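Local coordinates for DUF309 domain-containing protein (Thermus thermophilus, PDB 2CWY) that is of unknown function but folds as a compact, predominantly helical single chain with no strands, belonging to the DUF309 family, at residues A[64-69]-A[87-92]; A[72-75]-A[80-83]; A[9-12]-A[18-21]. All coordinates share one frame; numbering follows the deposited sequence.

How the contacts relate
From the N terminus, helix 5-13 turns through a short connection into helix 17-30, and contact 3 closes this first loop. Helix 33-53 follows, touching side chains of all three contacts. Contact 1 then joins helix 59-69 to helix 81-92, and contact 2, nested inside the loop that contact 1 closes, fastens the connection between those helices to the beginning of the second. Contacts 1 and 2 share helix 81-92 and meet where L69 packs on W81. Contact 3 lies in series with both, on the opposite side of the chain's centre from contact 1, yet W12 reaches E87 and so links the first hairpin to the last helix.

Contact 1. Residues A[64-69]-A[87-92]; sequences KAEARL and EARRRL
E66 and R89 reach for each other from opposite directions, bridging helices whose backbones run antiparallel and stay well apart: even the nearest CA atoms, those of E66 and R89, are separated by 10.1 Å. The link between the two segments is ionic. R89 presents the side of its guanidinium, using NE and one terminal nitrogen, and both donors converge on a single carboxylate oxygen. R89 NH2 lies 2.7 Å from E66 OE2, and R89 NE lies 2.8 Å from the same E66 OE2. Each N-H is bent by about the same amount, with angles of 142°, because one acceptor sits in the fork between two donors. That oxygen is held in the guanidinium plane, at its edge, whereas the carboxylate is turned steeply, its plane 71° from that of the guanidinium. NE meets OE2 nearly along the C-O axis, while NH2 comes from above the carboxylate plane. Length makes the bridge possible: the R89 chain is extended from CG to NE, and E66 also runs straight beyond CG, so two long side chains span the distance between the two backbones.

A second ion pair lies within segment 87-92, one helical turn apart. R91 NE donates an almost straight bond of 2.8 Å to E87 OE1, which offers its anti lone pair; the same oxygen also accepts from W12 NE1 of helix 5-13.

Apolar contacts accompany the bridge: E66 rests on L85 and R89 on L62, each a residue of the partner helix. Elsewhere on the segments A65 meets L44 and L45, and L92 meets L49. The salt bridge thus ties helix 59-69 to helix 81-92 at the surface, with helix 33-53 packed against both.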
# COMPACT_ATOMS: atom_id res chain seq x y z
N LYS A 64 -5.99 -4.76 7.82
CA LYS A 64 -4.60 -5.03 8.20
C LYS A 64 -3.70 -3.85 7.83
O LYS A 64 -2.79 -3.50 8.58
CB LYS A 64 -4.12 -6.31 7.51
CG LYS A 64 -4.87 -7.54 8.00
CD LYS A 64 -4.66 -8.72 7.08
CE LYS A 64 -3.24 -9.20 7.09
NZ LYS A 64 -3.09 -10.41 6.21
N ALA A 65 -3.96 -3.25 6.68
CA ALA A 65 -3.18 -2.09 6.26
C ALA A 65 -3.36 -0.94 7.25
O ALA A 65 -2.39 -0.28 7.63
CB ALA A 65 -3.62 -1.64 4.87
N GLU A 66 -4.60 -0.69 7.67
CA GLU A 66 -4.87 0.38 8.61
C GLU A 66 -4.14 0.13 9.93
O GLU A 66 -3.59 1.05 10.53
CB GLU A 66 -6.37 0.52 8.84
CG GLU A 66 -7.12 0.93 7.55
CD GLU A 66 -8.63 0.97 7.69
OE1 GLU A 66 -9.21 0.04 8.28
OE2 GLU A 66 -9.23 1.94 7.18
N ALA A 67 -4.10 -1.13 10.35
CA ALA A 67 -3.42 -1.50 11.59
C ALA A 67 -1.93 -1.16 11.52
O ALA A 67 -1.33 -0.71 12.50
CB ALA A 67 -3.61 -2.98 11.87
N ARG A 68 -1.34 -1.37 10.35
CA ARG A 68 0.08 -1.08 10.17
C ARG A 68 0.37 0.41 10.04
O ARG A 68 1.40 0.89 10.53
CB ARG A 68 0.59 -1.78 8.90
CG ARG A 68 0.31 -3.27 8.80
CD ARG A 68 1.33 -4.12 9.52
NE ARG A 68 1.09 -5.54 9.28
CZ ARG A 68 0.07 -6.22 9.81
NH1 ARG A 68 -0.80 -5.61 10.60
NH2 ARG A 68 -0.08 -7.51 9.53
N LEU A 69 -0.51 1.14 9.36
CA LEU A 69 -0.31 2.57 9.11
C LEU A 69 -0.67 3.47 10.28
O LEU A 69 -0.20 4.60 10.39
CB LEU A 69 -1.10 2.99 7.87
CG LEU A 69 -0.70 2.24 6.59
CD1 LEU A 69 -1.75 2.43 5.52
CD2 LEU A 69 0.68 2.73 6.11
N GLU A 87 -7.60 7.00 -1.02
CA GLU A 87 -8.02 6.52 -2.33
C GLU A 87 -8.45 5.05 -2.26
O GLU A 87 -9.51 4.68 -2.79
CB GLU A 87 -6.91 6.67 -3.38
CG GLU A 87 -7.36 6.17 -4.78
CD GLU A 87 -6.23 6.13 -5.81
OE1 GLU A 87 -6.36 5.34 -6.78
OE2 GLU A 87 -5.24 6.87 -5.66
N ALA A 88 -7.64 4.22 -1.61
CA ALA A 88 -7.98 2.80 -1.47
C ALA A 88 -9.34 2.65 -0.80
O ALA A 88 -10.18 1.86 -1.26
CB ALA A 88 -6.92 2.08 -0.65
N ARG A 89 -9.55 3.38 0.28
CA ARG A 89 -10.82 3.31 1.00
C ARG A 89 -11.98 3.64 0.07
O ARG A 89 -12.99 2.94 0.05
CB ARG A 89 -10.82 4.26 2.19
CG ARG A 89 -10.09 3.71 3.41
CD ARG A 89 -9.89 4.81 4.45
NE ARG A 89 -9.35 4.27 5.70
CZ ARG A 89 -8.82 5.02 6.67
NH1 ARG A 89 -8.75 6.33 6.53
NH2 ARG A 89 -8.38 4.45 7.78
N ARG A 90 -11.85 4.71 -0.70
CA ARG A 90 -12.93 5.09 -1.60
C ARG A 90 -13.17 4.03 -2.66
O ARG A 90 -14.33 3.67 -2.92
CB ARG A 90 -12.63 6.45 -2.23
CG ARG A 90 -12.82 7.55 -1.23
CD ARG A 90 -12.40 8.90 -1.77
NE ARG A 90 -12.64 9.95 -0.78
CZ ARG A 90 -12.06 11.14 -0.82
NH1 ARG A 90 -11.21 11.42 -1.80
NH2 ARG A 90 -12.31 12.04 0.12
N ARG A 91 -12.10 3.49 -3.25
CA ARG A 91 -12.26 2.45 -4.26
C ARG A 91 -12.92 1.18 -3.69
O ARG A 91 -13.59 0.46 -4.42
CB ARG A 91 -10.91 2.09 -4.87
CG ARG A 91 -10.37 3.14 -5.84
CD ARG A 91 -9.07 2.71 -6.50
NE ARG A 91 -8.58 3.72 -7.43
CZ ARG A 91 -9.08 3.92 -8.65
NH1 ARG A 91 -10.09 3.17 -9.08
NH2 ARG A 91 -8.59 4.88 -9.42
N LEU A 92 -12.71 0.92 -2.41
CA LEU A 92 -13.28 -0.25 -1.77
C LEU A 92 -14.67 -0.00 -1.20
O LEU A 92 -15.35 -0.93 -0.77
CB LEU A 92 -12.36 -0.75 -0.65
CG LEU A 92 -10.98 -1.24 -1.11
CD1 LEU A 92 -10.11 -1.56 0.10
CD2 LEU A 92 -11.15 -2.45 -1.99

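Contact 2. Residues A[72-75]-A[80-83]; sequences LPCP and DWRS
The W81 indole has the C74 sulfur over one face and two backbone carbonyls, L72 O and P73 O, in its plane at the edge. C74 SG stands 3.9 Å from the centroid of the five-membered ring, close to the ring normal, a sulfur-aromatic contact. R82 CG lies over the rim of the same face, and the bent R82 chain sets its guanidinium with a face toward W81 CH2. At the edge, W81 NE1 donates to P73 O over 2.9 Å. The N-H points at that oxygen almost without deviation (177°), although NE1 lies above the carbonyl plane of P73. Farther along the edge, W81 CZ2 approaches L72 O at 3.4 Å, and L72 CB packs against the same ring carbon. The ring is placed by a chi1 of 61°, which puts CG between the backbone N and the carbonyl carbon and turns the indole toward residues 72-74.

C74 sends its sulfur toward the helix start, with SG anti to the backbone N (chi1 -173°). There R82 N makes a weak hydrogen bond to C74 SG at 3.7 Å, and D80 OD1 comes within 3.3 Å of C74 SG. D80 is the N-cap of helix 81-92, its OD1 accepting weakly from S83 N. Beyond C74 a cis peptide leads into P75, whose CB lies against the D80 backbone. A leucine in place of W81 would probably leave the P73 carbonyl without its donor and the C74 sulfur without a ring beneath it.

The other end of this loop packs on helix 33-53 through L72 and P73. One straight indole N-H bond, with a weak N-H to sulfur bond beside it, joins the loop to the helix N terminus, whose backbone N-H groups may polarise the nearby sulfur.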
# COMPACT_ATOMS: atom_id res chain seq x y z
N LEU A 72 1.66 6.23 12.21
CA LEU A 72 2.89 6.57 11.50
C LEU A 72 2.89 8.05 11.14
O LEU A 72 1.83 8.66 10.98
CB LEU A 72 3.01 5.76 10.20
CG LEU A 72 3.31 4.26 10.26
CD1 LEU A 72 3.36 3.73 8.82
CD2 LEU A 72 4.64 4.00 10.98
N PRO A 73 4.08 8.65 11.04
CA PRO A 73 4.08 10.06 10.66
C PRO A 73 3.78 10.10 9.16
O PRO A 73 3.93 9.08 8.48
CB PRO A 73 5.51 10.50 10.98
CG PRO A 73 6.31 9.24 10.85
CD PRO A 73 5.42 8.21 11.47
N CYS A 74 3.32 11.24 8.66
CA CYS A 74 3.03 11.37 7.22
C CYS A 74 3.48 12.75 6.76
O CYS A 74 3.17 13.76 7.39
CB CYS A 74 1.52 11.20 6.95
SG CYS A 74 1.06 11.15 5.17
N PRO A 75 4.23 12.82 5.65
CA PRO A 75 4.64 11.65 4.86
C PRO A 75 5.73 10.84 5.54
O PRO A 75 6.27 11.23 6.59
CB PRO A 75 5.10 12.27 3.55
CG PRO A 75 5.70 13.58 3.99
CD PRO A 75 4.64 14.07 4.98
N ASP A 80 3.06 10.27 0.64
CA ASP A 80 1.89 10.79 1.36
C ASP A 80 0.92 9.61 1.43
O ASP A 80 -0.02 9.51 0.64
CB ASP A 80 1.26 11.95 0.58
CG ASP A 80 0.03 12.52 1.27
OD1 ASP A 80 -0.42 11.95 2.30
OD2 ASP A 80 -0.50 13.53 0.77
N TRP A 81 1.15 8.70 2.38
CA TRP A 81 0.30 7.52 2.48
C TRP A 81 -1.14 7.79 2.89
O TRP A 81 -2.03 6.99 2.59
CB TRP A 81 0.94 6.49 3.42
CG TRP A 81 1.13 6.95 4.81
CD1 TRP A 81 2.26 7.49 5.36
CD2 TRP A 81 0.15 6.93 5.85
NE1 TRP A 81 2.05 7.81 6.68
CE2 TRP A 81 0.76 7.47 7.00
CE3 TRP A 81 -1.18 6.50 5.91
CZ2 TRP A 81 0.07 7.61 8.22
CZ3 TRP A 81 -1.86 6.63 7.11
CH2 TRP A 81 -1.24 7.18 8.25
N ARG A 82 -1.38 8.90 3.60
CA ARG A 82 -2.75 9.24 3.99
C ARG A 82 -3.61 9.37 2.74
O ARG A 82 -4.76 8.93 2.73
CB ARG A 82 -2.78 10.55 4.78
CG ARG A 82 -2.26 10.43 6.19
CD ARG A 82 -3.26 9.72 7.08
NE ARG A 82 -2.94 9.89 8.49
CZ ARG A 82 -3.55 9.24 9.48
NH1 ARG A 82 -4.53 8.38 9.21
NH2 ARG A 82 -3.17 9.44 10.73
N SER A 83 -3.06 9.96 1.69
CA SER A 83 -3.79 10.13 0.43
C SER A 83 -4.05 8.79 -0.24
O SER A 83 -5.15 8.53 -0.76
CB SER A 83 -3.01 11.04 -0.52
OG SER A 83 -3.61 11.08 -1.80

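Contact 3. Residues A[9-12]-A[18-21]; sequences LGLW and YEVH
A helical hairpin formed by helices 5-13 and 17-30, within the DUF309 family region, is closed near its turn by L11 and W12 against E19 and V20. The two segments head in roughly opposite directions and come close, with 6.3 Å between the CA atoms of L11 and V20. V20 makes most of the contact through one methyl. Its CG2, set beside the backbone N and anti to the carbonyl carbon, touches L11 CB at 3.8 Å. The same V20 CG2 also reaches the backbone, 3.9 Å from W12 N, and lies 4.3 Å from W12 CB. One methyl thus meets two consecutive residues at the root of their side chains.

Beside this, L11 CD2 meets the aliphatic part of E19, with 4.2 Å between L11 CD2 and E19 CG, the two side chains crossing at a slant. E19 offers its CG to the leucine, and the bend at chi2 (61°) turns the carboxylate away, toward a long and weak ion pair with R16.

W12 turns inward, where L45 and L49 of helix 33-53 pack on its side chain and Y17 meets its ring edge to face; its NE1 is hydrogen-bonded to E87. V20 continues onto A46.

No hydrogen bond crosses between the segments. The closure is made by van der Waals contact of methyl and methylene groups, which relies on close fit rather than on direction, and the charged end of E19 stays at the margin instead of entering the hydrophobic seam.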
# COMPACT_ATOMS: atom_id res chain seq x y z
N LEU A 9 3.69 4.74 -7.81
CA LEU A 9 2.37 5.33 -7.98
C LEU A 9 1.97 5.26 -9.46
O LEU A 9 0.79 5.29 -9.79
CB LEU A 9 2.37 6.77 -7.46
CG LEU A 9 2.60 6.85 -5.95
CD1 LEU A 9 2.64 8.30 -5.51
CD2 LEU A 9 1.50 6.08 -5.23
N GLY A 10 2.98 5.16 -10.33
CA GLY A 10 2.72 5.05 -11.75
C GLY A 10 2.05 3.71 -12.01
O GLY A 10 1.08 3.63 -12.77
N LEU A 11 2.56 2.66 -11.39
CA LEU A 11 1.97 1.33 -11.54
C LEU A 11 0.55 1.35 -10.99
O LEU A 11 -0.38 0.81 -11.59
CB LEU A 11 2.78 0.29 -10.76
CG LEU A 11 4.22 0.05 -11.19
CD1 LEU A 11 4.94 -0.72 -10.09
CD2 LEU A 11 4.26 -0.72 -12.51
N TRP A 12 0.40 1.98 -9.82
CA TRP A 12 -0.90 2.09 -9.16
C TRP A 12 -1.92 2.81 -10.05
O TRP A 12 -3.07 2.37 -10.17
CB TRP A 12 -0.75 2.85 -7.85
CG TRP A 12 -2.02 2.99 -7.04
CD1 TRP A 12 -3.10 3.79 -7.31
CD2 TRP A 12 -2.33 2.32 -5.80
NE1 TRP A 12 -4.05 3.67 -6.33
CE2 TRP A 12 -3.60 2.78 -5.39
CE3 TRP A 12 -1.65 1.39 -5.00
CZ2 TRP A 12 -4.21 2.33 -4.20
CZ3 TRP A 12 -2.26 0.95 -3.82
CH2 TRP A 12 -3.52 1.42 -3.44
N TYR A 18 -1.09 -5.75 -8.36
CA TYR A 18 -0.27 -6.89 -7.98
C TYR A 18 1.21 -6.56 -8.22
O TYR A 18 2.09 -6.98 -7.46
CB TYR A 18 -0.71 -8.13 -8.77
CG TYR A 18 -0.51 -9.44 -8.04
CD1 TYR A 18 -1.04 -10.62 -8.53
CD2 TYR A 18 0.21 -9.49 -6.84
CE1 TYR A 18 -0.87 -11.84 -7.86
CE2 TYR A 18 0.40 -10.69 -6.16
CZ TYR A 18 -0.15 -11.86 -6.67
OH TYR A 18 0.03 -13.06 -6.00
N GLU A 19 1.49 -5.77 -9.25
CA GLU A 19 2.86 -5.39 -9.55
C GLU A 19 3.40 -4.49 -8.41
O GLU A 19 4.56 -4.59 -8.03
CB GLU A 19 2.91 -4.63 -10.87
CG GLU A 19 4.22 -4.79 -11.59
CD GLU A 19 4.51 -6.24 -11.94
OE1 GLU A 19 3.56 -6.97 -12.29
OE2 GLU A 19 5.68 -6.66 -11.86
N VAL A 20 2.56 -3.61 -7.88
CA VAL A 20 2.97 -2.74 -6.79
C VAL A 20 3.41 -3.64 -5.63
O VAL A 20 4.45 -3.41 -5.00
CB VAL A 20 1.81 -1.82 -6.31
CG1 VAL A 20 2.12 -1.24 -4.92
CG2 VAL A 20 1.61 -0.69 -7.31
N HIS A 21 2.62 -4.67 -5.38
CA HIS A 21 2.91 -5.61 -4.31
C HIS A 21 4.28 -6.30 -4.51
O HIS A 21 5.11 -6.35 -3.60
CB HIS A 21 1.77 -6.63 -4.24
CG HIS A 21 1.84 -7.56 -3.07
ND1 HIS A 21 0.74 -8.20 -2.56
CD2 HIS A 21 2.89 -7.94 -2.30
CE1 HIS A 21 1.10 -8.94 -1.52
NE2 HIS A 21 2.40 -8.80 -1.34